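Local atomic coordinates of peptidase M16 domain protein (Alicyclobacillus acidocaldarius subsp. acidocaldarius DSM 446, PDB entry 4XEA), a protein that probably acts as a metal-dependent peptidase of the M16 family and binds a nickel ion. Residues Ile269-Ile277 against Val390-Arg401. Numbering follows the deposited sequence.
Sequences IEQDTAMTI and VIAVLQTMTLER
R401 meets E270 side-on in a two-point salt bridge, each nitrogen serving a different carboxylate oxygen. R401 NE donates to E270 OE2 at 3.0 Å in a nearly straight bond (174°), and R401 NH2 reaches E270 OE1 at 2.9 Å. Both oxygens are approached on their syn sides, although the carboxylate and guanidinium planes stay 31° apart. With CG anti to the backbone N, E270 sets CG against V393 CG1, and the bend at chi2 then turns the carboxylate toward R401. A leucine here would offer neither donor, and the carboxylate of E270 would probably be left without its charged mate and free to turn.

The apolar contacts join helix 265-283 to helix 387-396 and the turn that follows it into helix 399-409; segment 269-277 lies in the M16 inactive domain, whereas the nickel ligands H61, H65 and E136 belong to the N-terminal half. The axes of 269-277 and 390-396 come within 9.8 Å and cross at -53°. T273 CG2 rests 3.8 Å from L394 CG and also touches V393 CG1, while its OG1 turns back to I269 O at 2.7 Å, satisfying the hydroxyl within its own helix. I277 CD1 packs 3.8 Å from L394 CD2.

Selenomethionine M397, where the backbone leaves the helix, bends at chi2 and chi3 and brings CE tightly against A274, 3.4 Å from CB. At the other end, I269 CG2 meets V390 CG2 at 4.1 Å.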
ATOM      1  N   ILE A 269     -14.458  19.787  -6.296  1.00 39.71           N
ATOM      2  CA  ILE A 269     -13.206  19.434  -6.984  1.00 40.59           C
ATOM      3  C   ILE A 269     -12.171  20.526  -6.744  1.00 41.49           C
ATOM      4  O   ILE A 269     -10.979  20.249  -6.467  1.00 41.00           O
ATOM      5  CB  ILE A 269     -13.395  19.221  -8.498  1.00 42.20           C
ATOM      6  CG1 ILE A 269     -14.161  17.909  -8.833  1.00 39.83           C
ATOM      7  CG2 ILE A 269     -12.026  19.229  -9.213  1.00 42.40           C
ATOM      8  CD1 ILE A 269     -14.796  17.837 -10.289  1.00 41.99           C
ATOM      9  N   GLU A 270     -12.589  21.777  -6.890  1.00 42.32           N
ATOM     10  CA  GLU A 270     -11.643  22.883  -6.745  1.00 43.93           C
ATOM     11  C   GLU A 270     -11.131  22.984  -5.301  1.00 42.04           C
ATOM     12  O   GLU A 270      -9.946  23.204  -5.049  1.00 42.11           O
ATOM     13  CB  GLU A 270     -12.300  24.212  -7.199  1.00 45.57           C
ATOM     14  CG  GLU A 270     -11.341  25.397  -7.355  1.00 48.73           C
ATOM     15  CD  GLU A 270     -10.953  26.066  -6.024  1.00 50.78           C
ATOM     16  OE1 GLU A 270     -11.661  25.838  -5.010  1.00 47.44           O
ATOM     17  OE2 GLU A 270      -9.940  26.818  -6.008  1.00 50.82           O
ATOM     18  N   GLN A 271     -12.037  22.887  -4.353  1.00 40.78           N
ATOM     19  CA  GLN A 271     -11.673  23.078  -2.934  1.00 40.55           C
ATOM     20  C   GLN A 271     -10.799  21.908  -2.422  1.00 39.56           C
ATOM     21  O   GLN A 271      -9.842  22.117  -1.687  1.00 39.30           O
ATOM     22  CB  GLN A 271     -12.944  23.205  -2.113  1.00 38.99           C
ATOM     23  CG  GLN A 271     -12.746  23.634  -0.675  1.00 40.34           C
ATOM     24  CD  GLN A 271     -14.060  23.995  -0.037  1.00 41.00           C
ATOM     25  OE1 GLN A 271     -14.699  24.956  -0.440  1.00 41.31           O
ATOM     26  NE2 GLN A 271     -14.465  23.238   0.958  1.00 35.80           N
ATOM     27  N   ASP A 272     -11.146  20.691  -2.826  1.00 40.21           N
ATOM     28  CA  ASP A 272     -10.351  19.485  -2.498  1.00 41.38           C
ATOM     29  C   ASP A 272      -8.913  19.557  -3.096  1.00 42.84           C
ATOM     30  O   ASP A 272      -7.903  19.270  -2.417  1.00 42.10           O
ATOM     31  CB  ASP A 272     -11.110  18.252  -2.992  1.00 41.83           C
ATOM     32  CG  ASP A 272     -10.587  16.929  -2.417  1.00 47.95           C
ATOM     33  OD1 ASP A 272     -10.027  16.887  -1.301  1.00 46.88           O
ATOM     34  OD2 ASP A 272     -10.770  15.900  -3.112  1.00 55.21           O
ATOM     35  N   THR A 273      -8.823  19.982  -4.352  1.00 41.99           N
ATOM     36  CA  THR A 273      -7.537  20.094  -5.014  1.00 43.79           C
ATOM     37  C   THR A 273      -6.690  21.183  -4.368  1.00 43.66           C
ATOM     38  O   THR A 273      -5.520  20.972  -4.075  1.00 43.13           O
ATOM     39  CB  THR A 273      -7.702  20.377  -6.509  1.00 45.14           C
ATOM     40  OG1 THR A 273      -8.466  19.316  -7.073  1.00 45.73           O
ATOM     41  CG2 THR A 273      -6.357  20.425  -7.209  1.00 45.75           C
ATOM     42  N   ALA A 274      -7.318  22.316  -4.101  1.00 42.73           N
ATOM     43  CA  ALA A 274      -6.656  23.409  -3.443  1.00 44.04           C
ATOM     44  C   ALA A 274      -6.108  23.005  -2.049  1.00 43.36           C
ATOM     45  O   ALA A 274      -5.006  23.390  -1.687  1.00 44.51           O
ATOM     46  CB  ALA A 274      -7.594  24.602  -3.321  1.00 44.67           C
HETATM   47  N   MSE A 275      -6.865  22.238  -1.283  1.00 40.64           N
HETATM   48  CA  MSE A 275      -6.372  21.787   0.016  1.00 40.51           C
HETATM   49  C   MSE A 275      -5.198  20.791  -0.125  1.00 41.37           C
HETATM   50  O   MSE A 275      -4.297  20.748   0.724  1.00 42.76           O
HETATM   51  CB  MSE A 275      -7.501  21.176   0.844  1.00 39.14           C
HETATM   52  CG  MSE A 275      -8.502  22.179   1.372  1.00 39.41           C
HETATM   53 SE   MSE A 275      -7.702  23.548   2.443  0.76 46.08          SE
HETATM   54  CE  MSE A 275      -7.148  22.413   3.964  1.00 38.32           C
ATOM     55  N   THR A 276      -5.209  19.971  -1.168  1.00 40.97           N
ATOM     56  CA  THR A 276      -4.142  18.977  -1.323  1.00 42.46           C
ATOM     57  C   THR A 276      -2.823  19.759  -1.449  1.00 44.59           C
ATOM     58  O   THR A 276      -1.829  19.417  -0.777  1.00 44.43           O
ATOM     59  CB  THR A 276      -4.405  18.049  -2.532  1.00 43.21           C
ATOM     60  OG1 THR A 276      -5.647  17.366  -2.316  1.00 43.45           O
ATOM     61  CG2 THR A 276      -3.317  17.013  -2.732  1.00 44.26           C
ATOM     62  N   ILE A 277      -2.837  20.823  -2.268  1.00 44.03           N
ATOM     63  CA  ILE A 277      -1.642  21.636  -2.484  1.00 46.28           C
ATOM     64  C   ILE A 277      -1.245  22.348  -1.206  1.00 46.29           C
ATOM     65  O   ILE A 277      -0.086  22.284  -0.802  1.00 45.99           O
ATOM     66  CB  ILE A 277      -1.810  22.675  -3.617  1.00 47.53           C
ATOM     67  CG1 ILE A 277      -2.049  21.976  -4.948  1.00 49.55           C
ATOM     68  CG2 ILE A 277      -0.555  23.554  -3.707  1.00 48.05           C
ATOM     69  CD1 ILE A 277      -2.842  22.817  -5.961  1.00 51.70           C
ATOM     70  N   VAL A 390      -9.488  18.301 -13.067  1.00 53.44           N
ATOM     71  CA  VAL A 390      -8.558  18.320 -11.938  1.00 52.41           C
ATOM     72  C   VAL A 390      -7.241  18.948 -12.387  1.00 54.89           C
ATOM     73  O   VAL A 390      -6.766  19.914 -11.799  1.00 55.91           O
ATOM     74  CB  VAL A 390      -8.332  16.897 -11.359  1.00 51.58           C
ATOM     75  CG1 VAL A 390      -7.280  16.873 -10.216  1.00 47.82           C
ATOM     76  CG2 VAL A 390      -9.654  16.332 -10.873  1.00 49.17           C
ATOM     77  N   ILE A 391      -6.705  18.457 -13.491  1.00 55.72           N
ATOM     78  CA  ILE A 391      -5.467  19.005 -14.005  1.00 57.98           C
ATOM     79  C   ILE A 391      -5.592  20.516 -14.201  1.00 58.82           C
ATOM     80  O   ILE A 391      -4.696  21.262 -13.804  1.00 58.69           O
ATOM     81  CB  ILE A 391      -5.052  18.341 -15.339  1.00 59.72           C
ATOM     82  CG1 ILE A 391      -4.704  16.876 -15.087  1.00 59.92           C
ATOM     83  CG2 ILE A 391      -3.904  19.108 -15.991  1.00 61.97           C
ATOM     84  CD1 ILE A 391      -3.453  16.636 -14.173  1.00 62.63           C
ATOM     85  N   ALA A 392      -6.701  20.964 -14.785  1.00 59.00           N
ATOM     86  CA  ALA A 392      -6.877  22.386 -15.044  1.00 61.02           C
ATOM     87  C   ALA A 392      -6.894  23.231 -13.756  1.00 60.29           C
ATOM     88  O   ALA A 392      -6.366  24.341 -13.752  1.00 62.01           O
ATOM     89  CB  ALA A 392      -8.135  22.660 -15.927  1.00 61.92           C
ATOM     90  N   VAL A 393      -7.469  22.714 -12.666  1.00 58.37           N
ATOM     91  CA  VAL A 393      -7.410  23.423 -11.376  1.00 57.63           C
ATOM     92  C   VAL A 393      -5.958  23.486 -10.862  1.00 58.28           C
ATOM     93  O   VAL A 393      -5.530  24.506 -10.349  1.00 58.83           O
ATOM     94  CB  VAL A 393      -8.376  22.810 -10.314  1.00 55.89           C
ATOM     95  CG1 VAL A 393      -8.164  23.464  -8.937  1.00 55.58           C
ATOM     96  CG2 VAL A 393      -9.819  22.987 -10.762  1.00 55.50           C
ATOM     97  N   LEU A 394      -5.196  22.415 -11.055  1.00 58.53           N
ATOM     98  CA  LEU A 394      -3.792  22.379 -10.655  1.00 59.84           C
ATOM     99  C   LEU A 394      -2.935  23.389 -11.417  1.00 62.96           C
ATOM    100  O   LEU A 394      -1.993  23.918 -10.843  1.00 64.27           O
ATOM    101  CB  LEU A 394      -3.197  20.979 -10.832  1.00 59.62           C
ATOM    102  CG  LEU A 394      -3.619  19.944  -9.787  1.00 57.68           C
ATOM    103  CD1 LEU A 394      -3.556  18.533 -10.342  1.00 57.19           C
ATOM    104  CD2 LEU A 394      -2.751  20.068  -8.551  1.00 59.53           C
ATOM    105  N   GLN A 395      -3.268  23.641 -12.695  1.00 64.46           N
ATOM    106  CA  GLN A 395      -2.564  24.600 -13.544  1.00 67.68           C
ATOM    107  C   GLN A 395      -2.893  26.044 -13.229  1.00 68.42           C
ATOM    108  O   GLN A 395      -2.027  26.909 -13.313  1.00 69.77           O
ATOM    109  CB  GLN A 395      -2.921  24.391 -15.018  1.00 69.56           C
ATOM    110  CG  GLN A 395      -2.415  23.103 -15.645  1.00 71.78           C
ATOM    111  CD  GLN A 395      -2.990  22.881 -17.042  1.00 75.07           C
ATOM    112  OE1 GLN A 395      -4.143  23.230 -17.324  1.00 77.30           O
ATOM    113  NE2 GLN A 395      -2.195  22.282 -17.916  1.00 77.62           N
ATOM    114  N   THR A 396      -4.155  26.301 -12.893  1.00 66.95           N
ATOM    115  CA  THR A 396      -4.680  27.663 -12.812  1.00 67.88           C
ATOM    116  C   THR A 396      -4.782  28.187 -11.372  1.00 66.76           C
ATOM    117  O   THR A 396      -4.899  29.390 -11.141  1.00 67.90           O
ATOM    118  CB  THR A 396      -6.052  27.742 -13.494  1.00 68.19           C
ATOM    119  OG1 THR A 396      -6.959  26.851 -12.837  1.00 64.24           O
ATOM    120  CG2 THR A 396      -5.931  27.362 -14.961  1.00 69.12           C
HETATM  121  N   MSE A 397      -4.740  27.286 -10.405  1.00 70.11           N
HETATM  122  CA  MSE A 397      -4.696  27.670  -9.001  1.00 67.22           C
HETATM  123  C   MSE A 397      -3.679  28.808  -8.725  1.00 67.60           C
HETATM  124  O   MSE A 397      -2.563  28.780  -9.267  1.00 71.43           O
HETATM  125  CB  MSE A 397      -4.329  26.430  -8.222  1.00 67.32           C
HETATM  126  CG  MSE A 397      -4.018  26.683  -6.842  1.00 68.34           C
HETATM  127 SE   MSE A 397      -5.606  26.766  -5.835  0.73 73.93          SE
HETATM  128  CE  MSE A 397      -4.665  25.881  -4.407  1.00 65.09           C
ATOM    129  N   THR A 398      -4.068  29.815  -7.934  1.00 64.01           N
ATOM    130  CA  THR A 398      -3.207  30.995  -7.655  1.00 65.20           C
ATOM    131  C   THR A 398      -2.802  31.121  -6.170  1.00 62.69           C
ATOM    132  O   THR A 398      -3.454  30.569  -5.299  1.00 57.89           O
ATOM    133  CB  THR A 398      -3.908  32.325  -8.080  1.00 65.33           C
ATOM    134  OG1 THR A 398      -5.082  32.536  -7.285  1.00 63.13           O
ATOM    135  CG2 THR A 398      -4.308  32.278  -9.541  1.00 68.27           C
ATOM    136  N   LEU A 399      -1.742  31.888  -5.890  1.00 64.32           N
ATOM    137  CA  LEU A 399      -1.345  32.196  -4.504  1.00 62.90           C
ATOM    138  C   LEU A 399      -2.454  32.955  -3.755  1.00 60.30           C
ATOM    139  O   LEU A 399      -2.679  32.719  -2.561  1.00 57.04           O
ATOM    140  CB  LEU A 399      -0.025  33.015  -4.478  1.00 67.26           C
ATOM    141  CG  LEU A 399       0.592  33.381  -3.111  1.00 67.34           C
ATOM    142  CD1 LEU A 399       0.956  32.157  -2.272  1.00 65.72           C
ATOM    143  CD2 LEU A 399       1.836  34.321  -3.295  1.00 72.48           C
ATOM    144  N   GLU A 400      -3.145  33.875  -4.437  1.00 61.40           N
ATOM    145  CA  GLU A 400      -4.285  34.588  -3.804  1.00 60.17           C
ATOM    146  C   GLU A 400      -5.357  33.606  -3.358  1.00 56.21           C
ATOM    147  O   GLU A 400      -5.871  33.644  -2.219  1.00 53.59           O
ATOM    148  CB  GLU A 400      -4.891  35.593  -4.796  1.00 63.15           C
ATOM    149  CG  GLU A 400      -6.186  36.307  -4.322  1.00 65.50           C
ATOM    150  CD  GLU A 400      -6.582  37.466  -5.252  1.00 73.93           C
ATOM    151  OE1 GLU A 400      -7.086  37.208  -6.368  1.00 76.57           O
ATOM    152  OE2 GLU A 400      -6.353  38.647  -4.887  1.00 80.80           O
ATOM    153  N   ARG A 401      -5.701  32.706  -4.257  1.00 55.40           N
ATOM    154  CA  ARG A 401      -6.678  31.666  -3.899  1.00 53.38           C
ATOM    155  C   ARG A 401      -6.170  30.775  -2.748  1.00 51.43           C
ATOM    156  O   ARG A 401      -6.930  30.447  -1.836  1.00 48.77           O
ATOM    157  CB  ARG A 401      -7.095  30.877  -5.145  1.00 54.18           C
ATOM    158  CG  ARG A 401      -8.037  29.722  -4.907  1.00 53.48           C
ATOM    159  CD  ARG A 401      -9.334  30.099  -4.151  1.00 53.03           C
ATOM    160  NE  ARG A 401     -10.123  28.892  -3.895  1.00 50.00           N
ATOM    161  CZ  ARG A 401     -10.922  28.707  -2.839  1.00 49.08           C
ATOM    162  NH1 ARG A 401     -11.075  29.649  -1.910  1.00 49.23           N
ATOM    163  NH2 ARG A 401     -11.556  27.560  -2.704  1.00 46.03           N
TER